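Side-chain contacts in transcriptional regulator (Streptococcus thermophilus LMD-9, PDB 5JUF), which probably activates transcription of competence genes in response to a signalling peptide, as the receptor of the ComRS cell-to-cell communication system: residues R156-N161 and I188-N193; D162-D167 and N203-N208; L192-E195 and V201-I204. All coordinates share one frame; numbering follows the deposited sequence.

From the N-terminal side, interaction 1 closes the first loop, bringing 156-161, which leads into helix 160-173, against the end of helix 181-192. Interaction 2 starts directly afterwards, at 162-167, and reaches on to 203-208 in helix 200-219, so the two loops cross. Interaction 3 starts where interaction 1 ends and finishes where interaction 2 does: 192-195 meets 201-204, a short closure lying within the span of interaction 2. Phe158 packs on Leu163 and Ile166, and Leu163 on Tyr202, tying the lead-in to helix 160-173, and that helix to helix 200-219, within the tetratricopeptide region.

Interaction 1 (R156-N161 and I188-N193). With SO4 (sulfate ion), chain D.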
loop_
_atom_site.group_PDB
_atom_site.type_symbol
_atom_site.label_atom_id
_atom_site.label_comp_id
_atom_site.label_asym_id
_atom_site.label_seq_id
_atom_site.Cartn_x
_atom_site.Cartn_y
_atom_site.Cartn_z
ATOM N N ARG A 156 -0.961 1.136 14.613
ATOM C CA ARG A 156 0.342 1.776 14.715
ATOM C C ARG A 156 1.467 0.964 14.096
ATOM O O ARG A 156 2.518 1.537 13.782
ATOM C CB ARG A 156 0.675 2.076 16.185
ATOM C CG ARG A 156 -0.212 3.181 16.715
ATOM C CD ARG A 156 -0.272 3.260 18.233
ATOM N NE ARG A 156 -1.577 3.802 18.606
ATOM C CZ ARG A 156 -1.827 5.094 18.789
ATOM N NH1 ARG A 156 -0.853 5.985 18.659
ATOM N NH2 ARG A 156 -3.049 5.494 19.106
ATOM N N LYS A 157 1.272 -0.341 13.901
ATOM C CA LYS A 157 2.231 -1.204 13.216
ATOM C C LYS A 157 1.595 -1.675 11.913
ATOM O O LYS A 157 0.519 -2.278 11.940
ATOM C CB LYS A 157 2.609 -2.411 14.081
ATOM C CG LYS A 157 2.709 -2.126 15.570
ATOM C CD LYS A 157 3.766 -1.076 15.881
ATOM C CE LYS A 157 3.750 -0.708 17.360
ATOM N NZ LYS A 157 4.532 0.537 17.626
ATOM N N PHE A 158 2.254 -1.410 10.786
ATOM C CA PHE A 158 1.674 -1.648 9.464
ATOM C C PHE A 158 2.372 -2.829 8.798
ATOM O O PHE A 158 3.606 -2.861 8.726
ATOM C CB PHE A 158 1.803 -0.408 8.571
ATOM C CG PHE A 158 1.136 0.837 9.125
ATOM C CD1 PHE A 158 -0.160 0.790 9.670
ATOM C CD2 PHE A 158 1.788 2.057 9.079
ATOM C CE1 PHE A 158 -0.766 1.935 10.164
ATOM C CE2 PHE A 158 1.178 3.215 9.571
ATOM C CZ PHE A 158 -0.101 3.155 10.112
ATOM N N SER A 159 1.586 -3.794 8.308
ATOM C CA SER A 159 2.100 -4.834 7.418
ATOM C C SER A 159 2.347 -4.258 6.026
ATOM O O SER A 159 2.027 -3.104 5.741
ATOM C CB SER A 159 1.112 -5.997 7.327
ATOM O OG SER A 159 -0.106 -5.538 6.747
ATOM N N THR A 160 2.901 -5.083 5.124
ATOM C CA THR A 160 2.992 -4.693 3.714
ATOM C C THR A 160 1.625 -4.332 3.147
ATOM O O THR A 160 1.471 -3.322 2.452
ATOM C CB THR A 160 3.603 -5.821 2.887
ATOM O OG1 THR A 160 4.879 -6.199 3.438
ATOM C CG2 THR A 160 3.745 -5.361 1.428
ATOM N N ASN A 161 0.620 -5.165 3.414
ATOM C CA ASN A 161 -0.723 -4.881 2.908
ATOM C C ASN A 161 -1.268 -3.574 3.468
ATOM O O ASN A 161 -1.967 -2.837 2.763
ATOM C CB ASN A 161 -1.659 -6.039 3.253
ATOM C CG ASN A 161 -1.425 -7.248 2.368
ATOM O OD1 ASN A 161 -0.676 -7.174 1.398
ATOM N ND2 ASN A 161 -2.065 -8.362 2.697
ATOM N N ILE A 188 1.040 10.009 8.458
ATOM C CA ILE A 188 2.455 10.317 8.195
ATOM C C ILE A 188 3.321 9.869 9.361
ATOM O O ILE A 188 4.340 9.191 9.184
ATOM C CB ILE A 188 2.653 11.832 7.958
ATOM C CG1 ILE A 188 2.079 12.304 6.632
ATOM C CG2 ILE A 188 4.127 12.206 8.036
ATOM C CD1 ILE A 188 1.790 11.234 5.694
ATOM N N LYS A 189 2.954 10.306 10.570
ATOM C CA LYS A 189 3.757 10.024 11.754
ATOM C C LYS A 189 3.919 8.527 11.964
ATOM O O LYS A 189 5.001 8.057 12.326
ATOM C CB LYS A 189 3.117 10.660 12.986
ATOM C CG LYS A 189 3.725 10.171 14.308
ATOM C CD LYS A 189 3.028 10.729 15.556
ATOM C CE LYS A 189 3.683 10.183 16.828
ATOM N NZ LYS A 189 3.130 10.757 18.087
ATOM N N ARG A 190 2.849 7.759 11.759
ATOM C CA ARG A 190 2.954 6.326 11.998
ATOM C C ARG A 190 3.801 5.653 10.923
ATOM O O ARG A 190 4.595 4.758 11.229
ATOM C CB ARG A 190 1.561 5.716 12.110
ATOM C CG ARG A 190 0.903 6.112 13.449
ATOM C CD ARG A 190 -0.573 5.752 13.497
ATOM N NE ARG A 190 -1.205 6.407 14.633
ATOM C CZ ARG A 190 -2.477 6.253 14.974
ATOM N NH1 ARG A 190 -3.259 5.451 14.265
ATOM N NH2 ARG A 190 -2.964 6.906 16.027
ATOM N N VAL A 191 3.690 6.099 9.673
ATOM C CA VAL A 191 4.534 5.528 8.625
ATOM C C VAL A 191 6.009 5.777 8.929
ATOM O O VAL A 191 6.860 4.893 8.740
ATOM C CB VAL A 191 4.131 6.080 7.245
ATOM C CG1 VAL A 191 5.219 5.756 6.200
ATOM C CG2 VAL A 191 2.769 5.497 6.798
ATOM N N LEU A 192 6.331 6.972 9.429
ATOM C CA LEU A 192 7.714 7.303 9.767
ATOM C C LEU A 192 8.246 6.482 10.933
ATOM O O LEU A 192 9.468 6.382 11.098
ATOM C CB LEU A 192 7.823 8.794 10.091
ATOM C CG LEU A 192 7.651 9.748 8.908
ATOM C CD1 LEU A 192 7.539 11.193 9.394
ATOM C CD2 LEU A 192 8.843 9.583 7.942
ATOM N N ASN A 193 7.362 5.906 11.747
ATOM C CA ASN A 193 7.740 5.119 12.907
ATOM C C ASN A 193 7.861 3.624 12.613
ATOM O O ASN A 193 8.210 2.867 13.518
ATOM C CB ASN A 193 6.714 5.315 14.041
ATOM C CG ASN A 193 6.721 6.723 14.619
ATOM O OD1 ASN A 193 7.728 7.428 14.575
ATOM N ND2 ASN A 193 5.590 7.130 15.182
HETATM S S SO4 D . 0.458 7.991 17.850
HETATM O O1 SO4 D . 1.059 8.999 18.720
HETATM O O2 SO4 D . 1.383 7.655 16.771
HETATM O O3 SO4 D . 0.160 6.795 18.635
HETATM O O4 SO4 D . -0.786 8.522 17.292
#
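Phe158 and Arg190 meet with their side chains at about a right angle, ring and guanidinium planes 40° apart. CE2 and CZ of the ring each lie 3.6 Å from CB of Arg190, an oblique approach, while the backbone N of Val191 sits in the ring plane, at its edge. The same CE2 touches CG2 of Val191 at 3.9 Å. Beyond this apolar part the Arg190 chain runs extended from CG to NE and brings its guanidinium to a sulfate, probably taken up from the crystallisation liquor. NH2 of Arg190 grips sulfate O4 at 3.0 Å, a fairly straight bond (164°) made at the guanidinium edge; NE adds a weak one. Lys189, reaching out fully stretched, gives NZ to O1 at 2.8 Å. Arg156 also comes to the sulfate, but its NH1 is modelled far too close to it, so the placement of its guanidinium, about 45° from that of Arg190, is doubtful. As modelled, NH2 of Arg190 lies over one face of the Arg156 guanidinium, offset toward its rim. In the tetratricopeptide region the contact sets the lead-in to helix 160-173 against the end of helix 181-192, with Val191 packed on Ile166 and on Leu206 of helix 200-219.

Interaction 2 (D162-D167 and N203-N208); sequences DLLVID and NIVLFN
Leu163 and Val205 make the tightest of the apolar contacts that join these two helices: CB of Leu163 lies 3.5 Å from CG1 of Val205, closer than carbons usually come. That methyl is the one set anti to the backbone N (chi1 170°), and it is shared, for CD2 of Leu164 touches CG1 of Val205 from the next residue along at 3.7 Å. Leu164 starts out alongside the neighbouring helix, and its branched end then comes in to meet Val205, the two side chains running at about a right angle; its CD2 also brushes CG2 of Val205 at 4.0 Å. Leu163 reaches further with its other end, placing CD1 3.9 Å from CB of Leu206 as these two cross obliquely. All four residues are buried.

Helices 160-173 and 200-219 run in nearly the same direction, at 23° in these segments, with their axes 9.5 Å apart at closest approach. Such alignment of next-but-one helices, with helix 181-192 between them in the chain, is the pattern of an alpha-solenoid and fits the tetratricopeptide family.

Polar groups form no hydrogen bond across the interface. OD1 of Asp167 lies close to OD1 of Asp209, further along helix 200-219, a pairing of like charges that may favour protonation of one of them. At the start of helix 160-173, OD2 of Asp162 accepts the backbone N-H of Ser159, its half of a capping box, and forms a salt bridge with Lys155.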
loop_
_atom_site.group_PDB
_atom_site.type_symbol
_atom_site.label_atom_id
_atom_site.label_comp_id
_atom_site.label_asym_id
_atom_site.label_seq_id
_atom_site.Cartn_x
_atom_site.Cartn_y
_atom_site.Cartn_z
ATOM N N ASP A 162 -1.015 -3.306 4.751
ATOM C CA ASP A 162 -1.442 -2.043 5.348
ATOM C C ASP A 162 -0.815 -0.867 4.619
ATOM O O ASP A 162 -1.472 0.150 4.393
ATOM C CB ASP A 162 -1.054 -1.969 6.830
ATOM C CG ASP A 162 -1.800 -2.965 7.703
ATOM O OD1 ASP A 162 -2.882 -3.436 7.301
ATOM O OD2 ASP A 162 -1.283 -3.273 8.806
ATOM N N LEU A 163 0.480 -0.967 4.294
ATOM C CA LEU A 163 1.147 0.137 3.608
ATOM C C LEU A 163 0.587 0.342 2.209
ATOM O O LEU A 163 0.617 1.465 1.693
ATOM C CB LEU A 163 2.657 -0.112 3.548
ATOM C CG LEU A 163 3.395 -0.106 4.887
ATOM C CD1 LEU A 163 4.879 -0.409 4.670
ATOM C CD2 LEU A 163 3.211 1.257 5.551
ATOM N N LEU A 164 0.080 -0.720 1.578
ATOM C CA LEU A 164 -0.547 -0.557 0.265
ATOM C C LEU A 164 -1.928 0.079 0.383
ATOM O O LEU A 164 -2.321 0.883 -0.477
ATOM C CB LEU A 164 -0.637 -1.905 -0.443
ATOM C CG LEU A 164 0.759 -2.360 -0.884
ATOM C CD1 LEU A 164 0.704 -3.794 -1.369
ATOM C CD2 LEU A 164 1.269 -1.412 -1.960
ATOM N N VAL A 165 -2.689 -0.273 1.425
ATOM C CA VAL A 165 -3.927 0.468 1.696
ATOM C C VAL A 165 -3.604 1.946 1.910
ATOM O O VAL A 165 -4.250 2.831 1.340
ATOM C CB VAL A 165 -4.665 -0.142 2.900
ATOM C CG1 VAL A 165 -5.846 0.738 3.314
ATOM C CG2 VAL A 165 -5.158 -1.566 2.549
ATOM N N ILE A 166 -2.532 2.223 2.654
ATOM C CA ILE A 166 -2.126 3.607 2.901
ATOM C C ILE A 166 -1.709 4.293 1.601
ATOM O O ILE A 166 -1.994 5.482 1.386
ATOM C CB ILE A 166 -1.012 3.632 3.965
ATOM C CG1 ILE A 166 -1.620 3.374 5.359
ATOM C CG2 ILE A 166 -0.222 4.962 3.940
ATOM C CD1 ILE A 166 -0.575 3.163 6.427
ATOM N N ASP A 167 -1.031 3.560 0.711
ATOM C CA ASP A 167 -0.703 4.101 -0.608
ATOM C C ASP A 167 -1.965 4.462 -1.386
ATOM O O ASP A 167 -2.006 5.491 -2.068
ATOM C CB ASP A 167 0.147 3.084 -1.386
ATOM C CG ASP A 167 0.927 3.706 -2.561
ATOM O OD1 ASP A 167 1.081 4.941 -2.635
ATOM O OD2 ASP A 167 1.420 2.929 -3.400
ATOM N N ASN A 203 10.109 -3.005 2.397
ATOM C CA ASN A 203 10.859 -1.760 2.310
ATOM C C ASN A 203 10.547 -0.999 1.031
ATOM O O ASN A 203 10.527 0.237 1.031
ATOM C CB ASN A 203 12.362 -2.049 2.412
ATOM C CG ASN A 203 12.759 -2.563 3.780
ATOM O OD1 ASN A 203 11.953 -2.553 4.711
ATOM N ND2 ASN A 203 14.014 -2.996 3.916
ATOM N N ILE A 204 10.338 -1.714 -0.080
ATOM C CA ILE A 204 10.000 -1.047 -1.337
ATOM C C ILE A 204 8.655 -0.347 -1.214
ATOM O O ILE A 204 8.496 0.814 -1.607
ATOM C CB ILE A 204 10.009 -2.057 -2.500
ATOM C CG1 ILE A 204 11.449 -2.417 -2.863
ATOM C CG2 ILE A 204 9.276 -1.485 -3.717
ATOM C CD1 ILE A 204 11.567 -3.576 -3.819
ATOM N N VAL A 205 7.664 -1.043 -0.651
ATOM C CA VAL A 205 6.348 -0.436 -0.475
ATOM C C VAL A 205 6.434 0.742 0.481
ATOM O O VAL A 205 5.862 1.807 0.230
ATOM C CB VAL A 205 5.331 -1.483 0.015
ATOM C CG1 VAL A 205 4.046 -0.795 0.437
ATOM C CG2 VAL A 205 5.055 -2.506 -1.092
ATOM N N LEU A 206 7.161 0.570 1.587
ATOM C CA LEU A 206 7.414 1.680 2.499
ATOM C C LEU A 206 8.073 2.855 1.772
ATOM O O LEU A 206 7.669 4.011 1.946
ATOM C CB LEU A 206 8.287 1.194 3.661
ATOM C CG LEU A 206 8.719 2.232 4.705
ATOM C CD1 LEU A 206 7.481 2.868 5.362
ATOM C CD2 LEU A 206 9.646 1.621 5.751
ATOM N N PHE A 207 9.089 2.575 0.943
ATOM C CA PHE A 207 9.777 3.652 0.227
ATOM C C PHE A 207 8.810 4.430 -0.653
ATOM O O PHE A 207 8.820 5.670 -0.677
ATOM C CB PHE A 207 10.922 3.100 -0.630
ATOM C CG PHE A 207 11.657 4.171 -1.399
ATOM C CD1 PHE A 207 12.702 4.867 -0.804
ATOM C CD2 PHE A 207 11.287 4.495 -2.698
ATOM C CE1 PHE A 207 13.383 5.863 -1.494
ATOM C CE2 PHE A 207 11.957 5.509 -3.397
ATOM C CZ PHE A 207 12.997 6.195 -2.784
ATOM N N ASN A 208 7.976 3.717 -1.398
ATOM C CA ASN A 208 7.033 4.396 -2.274
ATOM C C ASN A 208 6.028 5.226 -1.477
ATOM O O ASN A 208 5.628 6.310 -1.917
ATOM C CB ASN A 208 6.348 3.364 -3.175
ATOM C CG ASN A 208 7.306 2.805 -4.230
ATOM O OD1 ASN A 208 8.270 3.471 -4.605
ATOM N ND2 ASN A 208 7.051 1.593 -4.699
#

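Interaction 3 (L192-E195 and V201-I204)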
loop_
_atom_site.group_PDB
_atom_site.type_symbol
_atom_site.label_atom_id
_atom_site.label_comp_id
_atom_site.label_asym_id
_atom_site.label_seq_id
_atom_site.Cartn_x
_atom_site.Cartn_y
_atom_site.Cartn_z
ATOM N N LEU A 192 6.331 6.972 9.429
ATOM C CA LEU A 192 7.714 7.303 9.767
ATOM C C LEU A 192 8.246 6.482 10.933
ATOM O O LEU A 192 9.468 6.382 11.098
ATOM C CB LEU A 192 7.823 8.794 10.091
ATOM C CG LEU A 192 7.651 9.748 8.908
ATOM C CD1 LEU A 192 7.539 11.193 9.394
ATOM C CD2 LEU A 192 8.843 9.583 7.942
ATOM N N ASN A 193 7.362 5.906 11.747
ATOM C CA ASN A 193 7.740 5.119 12.907
ATOM C C ASN A 193 7.861 3.624 12.613
ATOM O O ASN A 193 8.210 2.867 13.518
ATOM C CB ASN A 193 6.714 5.315 14.041
ATOM C CG ASN A 193 6.721 6.723 14.619
ATOM O OD1 ASN A 193 7.728 7.428 14.575
ATOM N ND2 ASN A 193 5.590 7.130 15.182
ATOM N N GLN A 194 7.531 3.171 11.402
ATOM C CA GLN A 194 7.707 1.760 11.069
ATOM C C GLN A 194 9.185 1.380 11.098
ATOM O O GLN A 194 10.063 2.164 10.704
ATOM C CB GLN A 194 7.113 1.452 9.692
ATOM C CG GLN A 194 5.603 1.702 9.589
ATOM C CD GLN A 194 4.842 1.098 10.749
ATOM O OE1 GLN A 194 4.739 -0.126 10.872
ATOM N NE2 GLN A 194 4.320 1.952 11.625
ATOM N N GLU A 195 9.482 0.174 11.565
ATOM C CA GLU A 195 10.889 -0.202 11.561
ATOM C C GLU A 195 11.282 -0.777 10.206
ATOM O O GLU A 195 10.460 -1.334 9.475
ATOM C CB GLU A 195 11.237 -1.186 12.678
ATOM C CG GLU A 195 10.199 -2.204 12.998
ATOM C CD GLU A 195 10.534 -2.948 14.278
ATOM O OE1 GLU A 195 10.653 -4.190 14.236
ATOM O OE2 GLU A 195 10.694 -2.283 15.327
ATOM N N VAL A 201 10.548 -6.541 0.108
ATOM C CA VAL A 201 9.198 -6.259 -0.362
ATOM C C VAL A 201 8.563 -5.178 0.501
ATOM O O VAL A 201 8.019 -4.192 -0.004
ATOM C CB VAL A 201 8.360 -7.550 -0.361
ATOM C CG1 VAL A 201 6.910 -7.252 -0.780
ATOM C CG2 VAL A 201 9.003 -8.591 -1.274
ATOM N N TYR A 202 8.626 -5.355 1.823
ATOM C CA TYR A 202 8.107 -4.344 2.734
ATOM C C TYR A 202 8.777 -2.997 2.493
ATOM O O TYR A 202 8.107 -1.955 2.394
ATOM C CB TYR A 202 8.332 -4.800 4.174
ATOM C CG TYR A 202 7.728 -3.887 5.218
ATOM C CD1 TYR A 202 6.403 -4.043 5.613
ATOM C CD2 TYR A 202 8.489 -2.878 5.823
ATOM C CE1 TYR A 202 5.835 -3.215 6.579
ATOM C CE2 TYR A 202 7.932 -2.036 6.792
ATOM C CZ TYR A 202 6.602 -2.216 7.170
ATOM O OH TYR A 202 6.030 -1.397 8.129
ATOM N N ASN A 203 10.109 -3.005 2.397
ATOM C CA ASN A 203 10.859 -1.760 2.310
ATOM C C ASN A 203 10.547 -0.999 1.031
ATOM O O ASN A 203 10.527 0.237 1.031
ATOM C CB ASN A 203 12.362 -2.049 2.412
ATOM C CG ASN A 203 12.759 -2.563 3.780
ATOM O OD1 ASN A 203 11.953 -2.553 4.711
ATOM N ND2 ASN A 203 14.014 -2.996 3.916
ATOM N N ILE A 204 10.338 -1.714 -0.080
ATOM C CA ILE A 204 10.000 -1.047 -1.337
ATOM C C ILE A 204 8.655 -0.347 -1.214
ATOM O O ILE A 204 8.496 0.814 -1.607
ATOM C CB ILE A 204 10.009 -2.057 -2.500
ATOM C CG1 ILE A 204 11.449 -2.417 -2.863
ATOM C CG2 ILE A 204 9.276 -1.485 -3.717
ATOM C CD1 ILE A 204 11.567 -3.576 -3.819
#
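Tyr202 contributes the largest share of the surface buried here, and it does so with the outer end of its ring. Its CG stands anti to the backbone N (chi1 -175°), which carries the phenol away from helix 200-219 toward the preceding loop. There OH rests against Gln194, 3.4 Å from CB and 3.5 Å from CG, with CB near the plane of the ring at its edge. The two side chains meet at about a right angle, and the amide is turned 50° from the ring.

Gln194 bends at its second torsion (chi2 -48°), bringing OE1 to within 3.3 Å of the Tyr202 OH. The angle is too poor for a hydrogen bond, and both groups look elsewhere. OE1 of Gln194 accepts the backbone N-H of Phe158, its NE2 is gripped by the carbonyl oxygens of Arg156 and Arg190, and OH of Tyr202 bonds to the carbonyl oxygen of Phe158. A buried amide thus has its oxygen and nitrogen satisfied by main chain, and its rotation is fixed.

In fold terms, residues 192-195 begin the turn between two roughly antiparallel helices, 181-192 and 200-219, of the tetratricopeptide region. The side chains of this turn and of the following helix together clasp the segment that leads into helix 160-173.

Glu195 takes part through its backbone. Its carbonyl O approaches CE2 of Tyr202 obliquely at 3.8 Å, while its CB is directed away from helix 200-219. One residue earlier, the carbonyl oxygen of Gln194 receives NZ of Lys232 from helix 226-240.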